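Local atomic coordinates of chicken beta-microseminoprotein-like 3 (Gallus gallus, PDB entry 6RWC), a protein that is of unknown function but belongs to the beta-microseminoprotein (PSP-94) family and occurs as an egg-specific paralog in chicken egg white. Residues Y10-S14 with C35-M40. Sequence-based numbering, arbitrary orientation.
Sequences YGCIS and CKMNAM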
loop_
_atom_site.group_PDB
_atom_site.type_symbol
_atom_site.label_atom_id
_atom_site.label_comp_id
_atom_site.label_asym_id
_atom_site.label_seq_id
_atom_site.Cartn_x
_atom_site.Cartn_y
_atom_site.Cartn_z
ATOM N N TYR A 10 5.278 25.690 3.202
ATOM C CA TYR A 10 4.016 25.606 3.925
ATOM C C TYR A 10 3.497 24.183 4.072
ATOM O O TYR A 10 2.502 23.975 4.776
ATOM C CB TYR A 10 2.944 26.461 3.235
ATOM C CG TYR A 10 3.305 27.923 3.118
ATOM C CD1 TYR A 10 3.779 28.446 1.922
ATOM C CD2 TYR A 10 3.180 28.780 4.204
ATOM C CE1 TYR A 10 4.116 29.781 1.810
ATOM C CE2 TYR A 10 3.516 30.119 4.101
ATOM C CZ TYR A 10 3.983 30.613 2.902
ATOM O OH TYR A 10 4.317 31.944 2.796
ATOM N N GLY A 11 4.133 23.215 3.435
ATOM C CA GLY A 11 3.700 21.837 3.508
ATOM C C GLY A 11 4.112 21.091 2.254
ATOM O O GLY A 11 5.042 21.488 1.561
ATOM N N CYS A 12 3.393 20.004 1.978
ATOM C CA CYS A 12 3.656 19.154 0.820
ATOM C C CYS A 12 2.582 19.402 -0.232
ATOM O O CYS A 12 1.406 19.090 -0.016
ATOM C CB CYS A 12 3.696 17.682 1.222
ATOM S SG CYS A 12 4.862 17.320 2.547
ATOM N N ILE A 13 2.987 19.951 -1.370
ATOM C CA ILE A 13 2.069 20.242 -2.465
ATOM C C ILE A 13 2.063 19.051 -3.413
ATOM O O ILE A 13 3.091 18.716 -4.012
ATOM C CB ILE A 13 2.466 21.531 -3.197
ATOM C CG1 ILE A 13 2.547 22.699 -2.211
ATOM C CG2 ILE A 13 1.479 21.823 -4.317
ATOM C CD1 ILE A 13 3.030 23.995 -2.831
ATOM N N SER A 14 0.906 18.406 -3.549
ATOM C CA SER A 14 0.770 17.198 -4.362
ATOM C C SER A 14 -0.405 17.401 -5.306
ATOM O O SER A 14 -1.540 17.014 -5.008
ATOM C CB SER A 14 0.592 15.963 -3.497
ATOM O OG SER A 14 0.436 14.802 -4.295
ATOM N N CYS A 35 3.432 13.824 5.188
ATOM C CA CYS A 35 4.096 15.084 4.883
ATOM C C CYS A 35 5.063 15.413 6.015
ATOM O O CYS A 35 4.642 15.821 7.102
ATOM C CB CYS A 35 3.075 16.200 4.688
ATOM S SG CYS A 35 3.824 17.766 4.233
ATOM N N LYS A 36 6.353 15.228 5.763
ATOM C CA LYS A 36 7.398 15.553 6.719
ATOM C C LYS A 36 8.074 16.856 6.317
ATOM O O LYS A 36 7.953 17.319 5.179
ATOM C CB LYS A 36 8.429 14.421 6.809
ATOM C CG LYS A 36 7.832 13.077 7.198
ATOM C CD LYS A 36 7.376 13.068 8.650
ATOM C CE LYS A 36 8.564 13.084 9.600
ATOM N NZ LYS A 36 8.139 13.132 11.029
ATOM N N MET A 37 8.792 17.446 7.276
ATOM C CA MET A 37 9.411 18.748 7.050
ATOM C C MET A 37 10.379 18.716 5.875
ATOM O O MET A 37 10.488 19.692 5.124
ATOM C CB MET A 37 10.129 19.214 8.314
ATOM C CG MET A 37 9.206 19.553 9.468
ATOM S SD MET A 37 9.307 21.296 9.913
ATOM C CE MET A 37 8.465 21.292 11.493
ATOM N N ASN A 38 11.096 17.604 5.698
ATOM C CA ASN A 38 12.044 17.513 4.594
ATOM C C ASN A 38 11.342 17.243 3.269
ATOM O O ASN A 38 11.666 17.874 2.255
ATOM C CB ASN A 38 13.084 16.428 4.878
ATOM C CG ASN A 38 14.202 16.917 5.776
ATOM O OD1 ASN A 38 14.444 16.360 6.847
ATOM N ND2 ASN A 38 14.889 17.968 5.344
ATOM N N ALA A 39 10.380 16.322 3.251
ATOM C CA ALA A 39 9.721 15.948 2.008
ATOM C C ALA A 39 8.466 15.146 2.319
ATOM O O ALA A 39 8.210 14.765 3.463
ATOM C CB ALA A 39 10.654 15.139 1.104
ATOM N N MET A 40 7.682 14.905 1.271
ATOM C CA MET A 40 6.586 13.953 1.337
ATOM C C MET A 40 7.120 12.556 1.057
ATOM O O MET A 40 7.929 12.357 0.145
ATOM C CB MET A 40 5.496 14.314 0.325
ATOM C CG MET A 40 4.340 13.321 0.277
ATOM S SD MET A 40 3.136 13.687 -1.020
ATOM C CE MET A 40 4.123 13.427 -2.491
#
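Cys-12 and Cys-35 meet in a disulfide, Cys-12 SG to Cys-35 SG 2.0 Å, the one covalent link between the two segments; no hydrogen bond crosses between them, and the rest is van der Waals contact. The bridge is a right-handed one, with the C-S-S-C torsion at 92°, close to the relaxed value. Cys-35 swings its SG trans to its own backbone N, bringing Cys-35 SG 3.9 Å from Gly-11 C.

Met-40 also packs on the bridge, and its atoms can be taken in turn. Met-40 CB sits 3.8 Å from Cys-12 SG and 3.9 Å from Cys-12 CB, so the root of the side chain makes an apolar contact with the half-cystine. CG, opposite the backbone N at chi1 177°, carries the chain past the cysteine, and Met-40 SD then lies 4.2 Å from Ser-14 CB. A bend at chi3 (65°) turns CE at the tip, which stays a looser neighbour of Ser-14; the meeting with this serine is a loose van der Waals touch.

In the turn after Cys-35, Lys-36 N bonds to Ala-39 O at 3.0 Å, closing the tight turn between strands 31-35 and 39-44. Met-37 O at this turn also accepts a hydrogen bond from Ser-7 OG. The disulfide thus ties strand 12-14, which pairs with 17-19 in a small separate sheet, to the hairpin end of the four-stranded antiparallel sheet, whose 1-4-3-2 strand order is that of the Greek key in the N-terminal half of beta-microseminoproteins.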